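Long-range contact in uncharacterized protein (Parabacteroides distasonis, PDB 4Q34), which is a putative esterase of the alpha/beta hydrolase family, probably hydrolysing ester bonds in a substrate not yet identified: residues A[175-183]-A[195-205]. Residues are numbered along the deposited sequence; the frame is centred on the assembly and turned at random. Where two conformers were deposited one is given.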
loop_
_atom_site.group_PDB
_atom_site.type_symbol
_atom_site.label_atom_id
_atom_site.label_comp_id
_atom_site.label_asym_id
_atom_site.label_seq_id
_atom_site.Cartn_x
_atom_site.Cartn_y
_atom_site.Cartn_z
ATOM N N HIS A 175 -9.481 3.552 -14.097
ATOM C CA HIS A 175 -9.004 2.498 -14.975
ATOM C C HIS A 175 -9.839 1.228 -14.874
ATOM O O HIS A 175 -10.026 0.698 -13.797
ATOM C CB HIS A 175 -7.574 2.134 -14.563
ATOM C CG HIS A 175 -6.921 1.149 -15.479
ATOM N ND1 HIS A 175 -6.086 0.156 -15.029
ATOM C CD2 HIS A 175 -6.944 1.037 -16.830
ATOM C CE1 HIS A 175 -5.674 -0.568 -16.049
ATOM N NE2 HIS A 175 -6.138 -0.021 -17.157
ATOM N N SER A 176 -10.322 0.738 -16.024
ATOM C CA SER A 176 -10.946 -0.583 -16.152
ATOM C C SER A 176 -12.204 -0.715 -15.267
ATOM O O SER A 176 -13.162 -0.010 -15.533
ATOM C CB SER A 176 -9.900 -1.674 -15.955
ATOM O OG SER A 176 -10.359 -2.850 -16.579
ATOM N N GLN A 177 -12.202 -1.577 -14.251
ATOM C CA GLN A 177 -13.345 -1.646 -13.334
ATOM C C GLN A 177 -13.471 -0.395 -12.494
ATOM O O GLN A 177 -14.535 -0.106 -11.944
ATOM C CB GLN A 177 -13.233 -2.859 -12.437
ATOM C CG GLN A 177 -13.306 -4.169 -13.215
ATOM C CD GLN A 177 -12.051 -4.574 -14.024
ATOM O OE1 GLN A 177 -10.910 -4.052 -13.882
ATOM N NE2 GLN A 177 -12.272 -5.553 -14.882
ATOM N N GLY A 178 -12.387 0.365 -12.412
ATOM C CA GLY A 178 -12.446 1.747 -11.913
ATOM C C GLY A 178 -13.479 2.589 -12.677
ATOM O O GLY A 178 -13.982 3.577 -12.157
ATOM N N GLY A 179 -13.758 2.212 -13.934
ATOM C CA GLY A 179 -14.799 2.844 -14.762
ATOM C C GLY A 179 -16.148 2.904 -14.051
ATOM O O GLY A 179 -16.593 4.008 -13.719
ATOM N N PRO A 180 -16.772 1.743 -13.807
ATOM C CA PRO A 180 -18.051 1.730 -13.096
ATOM C C PRO A 180 -17.942 2.189 -11.652
ATOM O O PRO A 180 -18.932 2.670 -11.108
ATOM C CB PRO A 180 -18.537 0.287 -13.210
ATOM C CG PRO A 180 -17.355 -0.486 -13.661
ATOM C CD PRO A 180 -16.516 0.441 -14.454
ATOM N N VAL A 181 -16.779 2.068 -11.032
ATOM C CA VAL A 181 -16.615 2.700 -9.722
ATOM C C VAL A 181 -16.834 4.207 -9.880
ATOM O O VAL A 181 -17.562 4.799 -9.130
ATOM C CB VAL A 181 -15.287 2.350 -9.044
ATOM C CG1 VAL A 181 -15.086 3.157 -7.790
ATOM C CG2 VAL A 181 -15.239 0.849 -8.750
ATOM N N GLY A 182 -16.174 4.798 -10.877
ATOM C CA GLY A 182 -16.352 6.182 -11.253
ATOM C C GLY A 182 -17.800 6.545 -11.545
ATOM O O GLY A 182 -18.325 7.546 -11.013
ATOM N N TRP A 183 -18.486 5.719 -12.343
ATOM C CA TRP A 183 -19.849 6.044 -12.742
ATOM C C TRP A 183 -20.763 6.037 -11.512
ATOM O O TRP A 183 -21.653 6.879 -11.416
ATOM C CB TRP A 183 -20.421 5.147 -13.843
ATOM C CG TRP A 183 -19.536 4.859 -15.001
ATOM C CD1 TRP A 183 -19.414 3.664 -15.612
ATOM C CD2 TRP A 183 -18.657 5.759 -15.705
ATOM N NE1 TRP A 183 -18.513 3.733 -16.644
ATOM C CE2 TRP A 183 -18.020 5.011 -16.708
ATOM C CE3 TRP A 183 -18.302 7.101 -15.559
ATOM C CZ2 TRP A 183 -17.073 5.558 -17.575
ATOM C CZ3 TRP A 183 -17.392 7.653 -16.443
ATOM C CH2 TRP A 183 -16.760 6.878 -17.418
ATOM N N ILE A 195 -14.282 13.429 -15.117
ATOM C CA ILE A 195 -13.803 12.048 -15.041
ATOM C C ILE A 195 -13.045 11.737 -16.323
ATOM O O ILE A 195 -13.601 11.962 -17.401
ATOM C CB ILE A 195 -14.942 11.027 -14.921
ATOM C CG1 ILE A 195 -15.782 11.254 -13.674
ATOM C CG2 ILE A 195 -14.381 9.611 -14.925
ATOM C CD1 ILE A 195 -17.072 10.461 -13.632
ATOM N N ALA A 196 -11.817 11.239 -16.167
ATOM C CA ALA A 196 -11.051 10.642 -17.257
ATOM C C ALA A 196 -10.899 9.165 -16.953
ATOM O O ALA A 196 -10.407 8.802 -15.873
ATOM C CB ALA A 196 -9.671 11.276 -17.384
ATOM N N SER A 197 -11.233 8.322 -17.914
ATOM C CA SER A 197 -11.162 6.889 -17.708
ATOM C C SER A 197 -10.351 6.189 -18.780
ATOM O O SER A 197 -10.612 6.376 -19.998
ATOM C CB SER A 197 -12.573 6.284 -17.619
ATOM O OG SER A 197 -12.522 4.933 -17.188
ATOM N N TYR A 198 -9.398 5.368 -18.329
ATOM C CA TYR A 198 -8.597 4.549 -19.218
ATOM C C TYR A 198 -9.228 3.158 -19.343
ATOM O O TYR A 198 -9.409 2.460 -18.322
ATOM C CB TYR A 198 -7.133 4.416 -18.742
ATOM C CG TYR A 198 -6.419 5.725 -18.873
ATOM C CD1 TYR A 198 -5.809 6.097 -20.065
ATOM C CD2 TYR A 198 -6.474 6.626 -17.857
ATOM C CE1 TYR A 198 -5.241 7.344 -20.219
ATOM C CE2 TYR A 198 -5.911 7.874 -17.965
ATOM C CZ TYR A 198 -5.275 8.236 -19.161
ATOM O OH TYR A 198 -4.721 9.489 -19.318
ATOM N N GLU A 199 -9.616 2.799 -20.559
ATOM C CA GLU A 199 -10.174 1.474 -20.845
ATOM C C GLU A 199 -11.191 0.992 -19.803
ATOM O O GLU A 199 -11.032 -0.079 -19.228
ATOM C CB GLU A 199 -9.072 0.423 -21.011
ATOM C CG GLU A 199 -8.115 0.798 -22.136
ATOM C CD GLU A 199 -7.742 -0.333 -23.067
ATOM O OE1 GLU A 199 -7.922 -1.516 -22.697
ATOM O OE2 GLU A 199 -7.222 -0.043 -24.189
ATOM N N PRO A 200 -12.253 1.776 -19.579
ATOM C CA PRO A 200 -13.300 1.318 -18.681
ATOM C C PRO A 200 -13.949 0.016 -19.143
ATOM O O PRO A 200 -14.008 -0.297 -20.319
ATOM C CB PRO A 200 -14.326 2.473 -18.686
ATOM C CG PRO A 200 -14.063 3.200 -19.951
ATOM C CD PRO A 200 -12.580 3.062 -20.183
ATOM N N GLY A 201 -14.471 -0.727 -18.191
ATOM C CA GLY A 201 -15.193 -1.951 -18.520
ATOM C C GLY A 201 -16.197 -2.224 -17.418
ATOM O O GLY A 201 -15.821 -2.225 -16.250
ATOM N N GLY A 202 -17.439 -2.451 -17.805
ATOM C CA GLY A 202 -18.479 -2.888 -16.901
ATOM C C GLY A 202 -19.513 -1.811 -16.602
ATOM O O GLY A 202 -19.176 -0.620 -16.493
ATOM N N ALA A 203 -20.754 -2.269 -16.491
ATOM C CA ALA A 203 -21.892 -1.521 -15.958
ATOM C C ALA A 203 -22.002 -0.105 -16.539
ATOM O O ALA A 203 -22.024 0.916 -15.810
ATOM C CB ALA A 203 -21.841 -1.505 -14.454
ATOM N N VAL A 204 -22.084 -0.050 -17.855
ATOM C CA VAL A 204 -22.212 1.235 -18.548
ATOM C C VAL A 204 -23.682 1.641 -18.460
ATOM O O VAL A 204 -24.535 0.892 -18.859
ATOM C CB VAL A 204 -21.748 1.120 -20.004
ATOM C CG1 VAL A 204 -21.906 2.450 -20.707
ATOM C CG2 VAL A 204 -20.303 0.611 -20.059
ATOM N N PRO A 205 -23.995 2.823 -17.895
ATOM C CA PRO A 205 -25.382 3.118 -17.668
ATOM C C PRO A 205 -26.107 3.743 -18.871
ATOM O O PRO A 205 -25.685 4.765 -19.406
ATOM C CB PRO A 205 -25.353 4.097 -16.471
ATOM C CG PRO A 205 -24.072 4.812 -16.676
ATOM C CD PRO A 205 -23.115 3.787 -17.226
HETATM O O HOH W 1 -17.646 1.217 -17.766
#
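Two backbone hydrogen bonds clamp Ser176 to the 195-205 segment. Ser176 N donates to Tyr198 O (3.0 Å, nearly straight onto the carbonyl, C=O...N 170°), and Ser176 O accepts from Gly201 N at 3.0 Å. The latter donor stands well above the carbonyl plane, while Gly179 N grips the same oxygen from the opposite face. Ser176 CA makes a CA-H...O contact with Glu199 O at 3.1 Å. The edge of the His175 ring also meets Tyr198 O, through CD2 at 3.2 Å.

Farther along, the Pro180 ring lies against two carbonyls, CD 3.3 Å from Gly201 O and CG 3.4 Å from Gly202 O. With Trp183 CG anti to its carbonyl carbon (chi1 -45°), the indole brings CZ3 to Ile195 CG2 (3.9 Å) and CD1 to Pro205 CD (4.0 Å), and NE1 reaches Gly202 O through an in-plane water. Replacing this tryptophan with an alanine would probably open a gap beside Ile195 and Pro205 and leave that water without its indole donor.

Behind this shell, Gln177 OE1 is held by Val55 N; Glu199 OE1 makes a salt bridge to Arg117 and a hydrogen bond with His298 ND1, while OE2 accepts from Gly247 N. Positive phi at Ser176 (61°), in a type II' turn between strand 170-175 and helix 178-185, together with the Thr-His-Ser-Gln-Gly sequence, a variant of Gly-X-Ser-X-Gly, matches the nucleophile elbow of alpha/beta hydrolases. Ser176 is probably the nucleophile, and the Glu199-His298 bond is consistent with the acid and histidine of a catalytic triad, the acid following the next parallel strand.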